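Local coordinates for protein polyketide synthase PksJ (PDB 4J1Q) that probably reduces keto groups of acyl chains with NADPH, stereoselectively and at both alpha and beta positions, as a ketoreductase domain of the bacillaene assembly line, at residues R374-W386 and A418-V432. Numbering follows the deposited sequence.
Sequences RFGSTISFNWPLW and AFYQGIVSDKPQVFV. With NDP (NADPH dihydro-nicotinamide-adenine-dinucleotide phosphate), chain B.
Ser380 and Asn382 each pair through both N and O with residues 428-432: Ser380 N to Pro428 O, Val430 N to Ser380 O, Asn382 N to Val430 O and Val432 N to Asn382 O. All four bonds are nearly straight. Segment directions 16° apart, and bonds from each residue to those flanking its opposite number, establish parallel pairing. On one face, Gln429 NE2 donates to Asn382 OD1 (3.1 Å), which lies nearly in the Gln429 amide plane, the donor tilted from the Asn382 carbonyl plane; the two amides are turned 55° apart. Asn382 ND2 goes to Ser338 O and Asp359, which fixes the amide's rotation.

The other face packs under helix 418-425. With CG beside its backbone N (chi1 -75°), Phe381 sends CZ to 3.4 Å from Phe419 O and CE2 close against the bare backbone of Gly422. The Phe381 and Phe419 rings are nearly parallel but slid apart, their centroids 5.6 Å from each other. Trp383 turns its ring edge to the helix, CH2 lying 3.9 Å from Phe419 CB, while Phe381 CB and Trp386 CZ2 sit over opposite ring faces. Ile379 CD1 reaches Ile423 CA at 3.6 Å.

Beyond the strand, Trp386 N donates to the nicotinamide amide oxygen O7N of NADPH (2.6 Å). Backbone bonds between the strands, one amide pair on the Asn382 face and apolar packing on the Phe381 face thus join the last helix-strand unit of this Rossmann fold to a strand whose C-terminal end meets the cofactor.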
loop_
_atom_site.group_PDB
_atom_site.type_symbol
_atom_site.label_atom_id
_atom_site.label_comp_id
_atom_site.label_asym_id
_atom_site.label_seq_id
_atom_site.Cartn_x
_atom_site.Cartn_y
_atom_site.Cartn_z
ATOM N N ARG A 374 18.756 1.135 -7.902
ATOM C CA ARG A 374 17.583 1.835 -8.432
ATOM C C ARG A 374 17.768 3.347 -8.433
ATOM O O ARG A 374 18.427 3.900 -7.555
ATOM C CB ARG A 374 16.321 1.457 -7.645
ATOM C CG ARG A 374 15.407 0.492 -8.385
ATOM C CD ARG A 374 15.952 -0.922 -8.333
ATOM N NE ARG A 374 15.166 -1.836 -9.144
ATOM C CZ ARG A 374 15.333 -3.153 -9.155
ATOM N NH1 ARG A 374 16.322 -3.702 -8.466
ATOM N NH2 ARG A 374 14.537 -3.917 -9.891
ATOM N N PHE A 375 17.130 4.019 -9.386
ATOM C CA PHE A 375 17.323 5.453 -9.575
ATOM C C PHE A 375 16.081 6.241 -9.167
ATOM O O PHE A 375 14.957 5.898 -9.560
ATOM C CB PHE A 375 17.660 5.753 -11.038
ATOM C CG PHE A 375 18.998 5.224 -11.480
ATOM C CD1 PHE A 375 19.899 4.703 -10.556
ATOM C CD2 PHE A 375 19.388 5.324 -12.809
ATOM C CE1 PHE A 375 21.153 4.272 -10.953
ATOM C CE2 PHE A 375 20.660 4.934 -13.207
ATOM C CZ PHE A 375 21.539 4.398 -12.278
ATOM N N GLY A 376 16.294 7.318 -8.408
ATOM C CA GLY A 376 15.235 8.291 -8.100
ATOM C C GLY A 376 14.470 8.038 -6.804
ATOM O O GLY A 376 14.460 6.919 -6.276
ATOM N N SER A 377 13.809 9.075 -6.298
ATOM C CA SER A 377 13.180 8.995 -4.984
ATOM C C SER A 377 11.819 8.287 -5.028
ATOM O O SER A 377 11.018 8.517 -5.933
ATOM C CB SER A 377 13.042 10.389 -4.374
ATOM O OG SER A 377 11.891 11.033 -4.887
ATOM N N THR A 378 11.553 7.471 -4.015
ATOM C CA THR A 378 10.352 6.635 -3.999
ATOM C C THR A 378 9.420 7.053 -2.880
ATOM O O THR A 378 9.821 7.098 -1.720
ATOM C CB THR A 378 10.703 5.153 -3.781
ATOM O OG1 THR A 378 11.791 4.790 -4.633
ATOM C CG2 THR A 378 9.523 4.285 -4.099
ATOM N N ILE A 379 8.158 7.278 -3.225
ATOM C CA ILE A 379 7.162 7.668 -2.241
ATOM C C ILE A 379 5.884 6.892 -2.484
ATOM O O ILE A 379 5.474 6.719 -3.628
ATOM C CB ILE A 379 6.844 9.174 -2.342
ATOM C CG1 ILE A 379 8.125 9.981 -2.197
ATOM C CG2 ILE A 379 5.842 9.589 -1.274
ATOM C CD1 ILE A 379 7.953 11.457 -2.497
ATOM N N SER A 380 5.223 6.488 -1.406
ATOM C CA SER A 380 3.867 5.966 -1.483
ATOM C C SER A 380 2.932 6.919 -0.734
ATOM O O SER A 380 3.228 7.319 0.403
ATOM C CB SER A 380 3.811 4.560 -0.875
ATOM O OG SER A 380 2.525 3.928 -1.039
ATOM N N PHE A 381 1.855 7.354 -1.390
ATOM C CA PHE A 381 0.911 8.266 -0.747
ATOM C C PHE A 381 -0.296 7.452 -0.302
ATOM O O PHE A 381 -0.951 6.799 -1.131
ATOM C CB PHE A 381 0.453 9.383 -1.716
ATOM C CG PHE A 381 1.490 10.458 -1.970
ATOM C CD1 PHE A 381 2.495 10.278 -2.913
ATOM C CD2 PHE A 381 1.414 11.669 -1.318
ATOM C CE1 PHE A 381 3.426 11.282 -3.175
ATOM C CE2 PHE A 381 2.344 12.679 -1.566
ATOM C CZ PHE A 381 3.346 12.487 -2.504
ATOM N N ASN A 382 -0.637 7.529 0.981
ATOM C CA ASN A 382 -1.941 7.050 1.397
ATOM C C ASN A 382 -3.029 8.105 1.246
ATOM O O ASN A 382 -3.177 8.997 2.115
ATOM C CB ASN A 382 -1.901 6.525 2.826
ATOM C CG ASN A 382 -0.901 5.423 2.998
ATOM O OD1 ASN A 382 0.272 5.670 3.339
ATOM N ND2 ASN A 382 -1.352 4.192 2.804
ATOM N N TRP A 383 -3.724 8.049 0.108
ATOM C CA TRP A 383 -4.715 9.063 -0.250
ATOM C C TRP A 383 -6.012 8.771 0.421
ATOM O O TRP A 383 -6.453 7.604 0.468
ATOM C CB TRP A 383 -4.973 9.060 -1.746
ATOM C CG TRP A 383 -3.855 9.591 -2.605
ATOM C CD1 TRP A 383 -3.335 9.001 -3.748
ATOM C CD2 TRP A 383 -3.179 10.903 -2.500
ATOM N NE1 TRP A 383 -2.366 9.798 -4.312
ATOM C CE2 TRP A 383 -2.228 10.960 -3.614
ATOM C CE3 TRP A 383 -3.258 11.981 -1.627
ATOM C CZ2 TRP A 383 -1.432 12.075 -3.850
ATOM C CZ3 TRP A 383 -2.410 13.075 -1.836
ATOM C CH2 TRP A 383 -1.526 13.130 -2.937
ATOM N N PRO A 384 -6.709 9.832 0.847
ATOM C CA PRO A 384 -8.096 9.662 1.206
ATOM C C PRO A 384 -8.985 9.684 -0.043
ATOM O O PRO A 384 -8.485 9.790 -1.179
ATOM C CB PRO A 384 -8.362 10.888 2.057
ATOM C CG PRO A 384 -7.544 11.961 1.383
ATOM C CD PRO A 384 -6.290 11.248 0.916
ATOM N N LEU A 385 -10.294 9.626 0.186
ATOM C CA LEU A 385 -11.295 9.775 -0.877
ATOM C C LEU A 385 -11.111 11.128 -1.556
ATOM O O LEU A 385 -11.186 12.152 -0.889
ATOM C CB LEU A 385 -12.702 9.684 -0.260
ATOM C CG LEU A 385 -13.955 9.446 -1.118
ATOM C CD1 LEU A 385 -14.493 10.728 -1.741
ATOM C CD2 LEU A 385 -13.744 8.353 -2.166
ATOM N N TRP A 386 -10.793 11.131 -2.849
ATOM C CA TRP A 386 -10.734 12.378 -3.615
ATOM C C TRP A 386 -12.089 12.900 -4.023
ATOM O O TRP A 386 -12.970 12.150 -4.446
ATOM C CB TRP A 386 -9.865 12.247 -4.854
ATOM C CG TRP A 386 -8.390 12.212 -4.568
ATOM C CD1 TRP A 386 -7.690 11.226 -3.874
ATOM C CD2 TRP A 386 -7.358 13.107 -5.114
ATOM N NE1 TRP A 386 -6.348 11.470 -3.912
ATOM C CE2 TRP A 386 -6.076 12.567 -4.673
ATOM C CE3 TRP A 386 -7.369 14.230 -5.925
ATOM C CZ2 TRP A 386 -4.880 13.218 -4.927
ATOM C CZ3 TRP A 386 -6.156 14.884 -6.177
ATOM C CH2 TRP A 386 -4.940 14.385 -5.685
ATOM N N ALA A 418 -0.735 18.630 -1.336
ATOM C CA ALA A 418 -0.207 17.532 -0.531
ATOM C C ALA A 418 0.775 16.684 -1.341
ATOM O O ALA A 418 1.822 16.284 -0.860
ATOM C CB ALA A 418 -1.347 16.673 -0.032
ATOM N N PHE A 419 0.462 16.497 -2.607
ATOM C CA PHE A 419 1.348 15.776 -3.489
ATOM C C PHE A 419 2.714 16.430 -3.569
ATOM O O PHE A 419 3.721 15.748 -3.434
ATOM C CB PHE A 419 0.730 15.656 -4.866
ATOM C CG PHE A 419 1.652 15.057 -5.894
ATOM C CD1 PHE A 419 1.814 13.679 -6.000
ATOM C CD2 PHE A 419 2.279 15.882 -6.843
ATOM C CE1 PHE A 419 2.628 13.135 -6.983
ATOM C CE2 PHE A 419 3.072 15.346 -7.843
ATOM C CZ PHE A 419 3.209 13.969 -7.952
ATOM N N TYR A 420 2.744 17.749 -3.785
ATOM C CA TYR A 420 4.001 18.490 -3.846
ATOM C C TYR A 420 4.720 18.528 -2.492
ATOM O O TYR A 420 5.925 18.280 -2.406
ATOM C CB TYR A 420 3.784 19.917 -4.399
ATOM C CG TYR A 420 3.528 19.942 -5.896
ATOM C CD1 TYR A 420 4.424 19.342 -6.769
ATOM C CD2 TYR A 420 2.356 20.472 -6.425
ATOM C CE1 TYR A 420 4.174 19.267 -8.129
ATOM C CE2 TYR A 420 2.094 20.420 -7.792
ATOM C CZ TYR A 420 3.016 19.822 -8.641
ATOM O OH TYR A 420 2.805 19.795 -10.008
ATOM N N GLN A 421 3.966 18.776 -1.427
ATOM C CA GLN A 421 4.538 18.750 -0.090
ATOM C C GLN A 421 5.139 17.380 0.250
ATOM O O GLN A 421 6.116 17.296 1.000
ATOM C CB GLN A 421 3.469 19.079 0.942
ATOM C CG GLN A 421 3.014 20.520 0.961
ATOM C CD GLN A 421 1.979 20.763 2.038
ATOM O OE1 GLN A 421 1.942 20.060 3.048
ATOM N NE2 GLN A 421 1.120 21.748 1.818
ATOM N N GLY A 422 4.530 16.311 -0.267
ATOM C CA GLY A 422 4.987 14.959 0.044
ATOM C C GLY A 422 6.323 14.676 -0.601
ATOM O O GLY A 422 7.157 13.996 -0.037
ATOM N N ILE A 423 6.534 15.227 -1.789
ATOM C CA ILE A 423 7.780 15.015 -2.495
ATOM C C ILE A 423 8.944 15.675 -1.753
ATOM O O ILE A 423 9.946 15.015 -1.458
ATOM C CB ILE A 423 7.712 15.569 -3.927
ATOM C CG1 ILE A 423 6.640 14.812 -4.722
ATOM C CG2 ILE A 423 9.083 15.508 -4.588
ATOM C CD1 ILE A 423 6.621 15.109 -6.211
ATOM N N VAL A 424 8.811 16.974 -1.465
ATOM C CA VAL A 424 9.877 17.717 -0.824
ATOM C C VAL A 424 10.286 17.120 0.532
ATOM O O VAL A 424 11.464 17.118 0.880
ATOM C CB VAL A 424 9.566 19.238 -0.698
ATOM C CG1 VAL A 424 8.895 19.768 -1.953
ATOM C CG2 VAL A 424 8.721 19.547 0.533
ATOM N N SER A 425 9.326 16.582 1.281
ATOM C CA SER A 425 9.644 15.942 2.560
ATOM C C SER A 425 10.511 14.686 2.389
ATOM O O SER A 425 11.420 14.440 3.175
ATOM C CB SER A 425 8.379 15.643 3.349
ATOM O OG SER A 425 7.665 14.564 2.761
ATOM N N ASP A 426 10.268 13.944 1.314
ATOM C CA ASP A 426 11.125 12.818 0.903
ATOM C C ASP A 426 11.058 11.592 1.795
ATOM O O ASP A 426 12.033 10.854 1.920
ATOM C CB ASP A 426 12.585 13.239 0.699
ATOM C CG ASP A 426 13.308 12.348 -0.315
ATOM O OD1 ASP A 426 12.638 11.617 -1.064
ATOM O OD2 ASP A 426 14.545 12.362 -0.368
ATOM N N LYS A 427 9.869 11.309 2.303
ATOM C CA LYS A 427 9.642 10.113 3.095
ATOM C C LYS A 427 9.013 9.076 2.209
ATOM O O LYS A 427 8.346 9.411 1.233
ATOM C CB LYS A 427 8.722 10.438 4.264
ATOM C CG LYS A 427 9.353 11.365 5.279
ATOM C CD LYS A 427 8.328 11.830 6.298
ATOM C CE LYS A 427 8.932 12.758 7.346
ATOM N NZ LYS A 427 9.911 12.064 8.217
ATOM N N PRO A 428 9.282 7.809 2.496
ATOM C CA PRO A 428 8.773 6.726 1.658
ATOM C C PRO A 428 7.243 6.654 1.706
ATOM O O PRO A 428 6.616 6.088 0.814
ATOM C CB PRO A 428 9.366 5.473 2.308
ATOM C CG PRO A 428 10.534 5.957 3.127
ATOM C CD PRO A 428 10.153 7.328 3.587
ATOM N N GLN A 429 6.651 7.170 2.771
ATOM C CA GLN A 429 5.230 7.001 2.981
ATOM C C GLN A 429 4.626 8.236 3.606
ATOM O O GLN A 429 5.033 8.665 4.693
ATOM C CB GLN A 429 4.971 5.783 3.882
ATOM C CG GLN A 429 3.681 5.051 3.591
ATOM C CD GLN A 429 3.377 4.014 4.657
ATOM O OE1 GLN A 429 4.272 3.293 5.105
ATOM N NE2 GLN A 429 2.131 3.967 5.101
ATOM N N VAL A 430 3.582 8.738 2.967
ATOM C CA VAL A 430 2.896 9.919 3.438
ATOM C C VAL A 430 1.413 9.587 3.470
ATOM O O VAL A 430 0.839 9.149 2.481
ATOM C CB VAL A 430 3.131 11.099 2.460
ATOM C CG1 VAL A 430 2.141 12.231 2.729
ATOM C CG2 VAL A 430 4.562 11.617 2.582
ATOM N N PHE A 431 0.798 9.782 4.611
ATOM C CA PHE A 431 -0.611 9.488 4.769
ATOM C C PHE A 431 -1.384 10.801 4.749
ATOM O O PHE A 431 -1.154 11.664 5.575
ATOM C CB PHE A 431 -0.830 8.755 6.087
ATOM C CG PHE A 431 -2.261 8.608 6.480
ATOM C CD1 PHE A 431 -2.802 7.368 6.651
ATOM C CD2 PHE A 431 -3.042 9.706 6.770
ATOM C CE1 PHE A 431 -4.107 7.213 7.075
ATOM C CE2 PHE A 431 -4.368 9.566 7.128
ATOM C CZ PHE A 431 -4.901 8.308 7.283
ATOM N N VAL A 432 -2.277 10.955 3.797
ATOM C CA VAL A 432 -2.966 12.219 3.640
ATOM C C VAL A 432 -4.437 12.061 3.971
ATOM O O VAL A 432 -5.096 11.130 3.525
ATOM C CB VAL A 432 -2.844 12.752 2.217
ATOM C CG1 VAL A 432 -3.562 14.103 2.090
ATOM C CG2 VAL A 432 -1.379 12.865 1.834
HETATM P PA NDP B . -9.854 4.547 -11.287
HETATM O O1A NDP B . -10.456 3.140 -11.179
HETATM O O2A NDP B . -10.543 5.694 -11.959
HETATM O O5B NDP B . -8.374 4.417 -11.872
HETATM C C5B NDP B . -7.694 3.160 -11.877
HETATM C C4B NDP B . -7.217 2.958 -13.307
HETATM O O4B NDP B . -6.339 1.831 -13.333
HETATM C C3B NDP B . -8.387 2.578 -14.201
HETATM O O3B NDP B . -8.378 3.593 -15.244
HETATM C C2B NDP B . -8.034 1.205 -14.769
HETATM O O2B NDP B . -8.230 1.183 -16.216
HETATM C C1B NDP B . -6.541 1.080 -14.526
HETATM N N9A NDP B . -6.232 -0.358 -14.268
HETATM C C8A NDP B . -6.926 -1.226 -13.448
HETATM N N7A NDP B . -6.285 -2.458 -13.500
HETATM C C5A NDP B . -5.147 -2.323 -14.313
HETATM C C6A NDP B . -4.145 -3.197 -14.730
HETATM N N6A NDP B . -4.130 -4.521 -14.369
HETATM N N1A NDP B . -3.159 -2.738 -15.554
HETATM C C2A NDP B . -3.167 -1.456 -15.995
HETATM N N3A NDP B . -4.154 -0.609 -15.635
HETATM C C4A NDP B . -5.135 -1.002 -14.763
HETATM O O3 NDP B . -9.461 4.987 -9.786
HETATM P PN NDP B . -8.731 6.381 -9.498
HETATM O O1N NDP B . -9.722 7.107 -8.592
HETATM O O2N NDP B . -8.126 6.963 -10.762
HETATM O O5D NDP B . -7.499 5.901 -8.569
HETATM C C5D NDP B . -6.125 6.050 -8.949
HETATM C C4D NDP B . -5.266 5.289 -7.914
HETATM O O4D NDP B . -5.297 6.007 -6.661
HETATM C C3D NDP B . -5.848 3.898 -7.626
HETATM O O3D NDP B . -4.791 2.914 -7.526
HETATM C C2D NDP B . -6.565 4.075 -6.323
HETATM O O2D NDP B . -6.502 2.850 -5.587
HETATM C C1D NDP B . -5.826 5.220 -5.615
HETATM N N1N NDP B . -6.736 6.008 -4.774
HETATM C C2N NDP B . -7.756 6.737 -5.311
HETATM C C3N NDP B . -8.665 7.448 -4.493
HETATM C C7N NDP B . -9.789 8.272 -5.124
HETATM O O7N NDP B . -10.353 9.126 -4.428
HETATM N N7N NDP B . -10.218 8.007 -6.381
HETATM C C4N NDP B . -8.557 7.356 -3.080
HETATM C C5N NDP B . -7.513 6.570 -2.554
HETATM C C6N NDP B . -6.628 5.901 -3.434
HETATM P P2B NDP B . -8.557 -0.192 -17.009
HETATM O O1X NDP B . -9.737 -0.773 -16.198
HETATM O O2X NDP B . -8.828 0.379 -18.395
HETATM O O3X NDP B . -7.311 -1.050 -16.929
#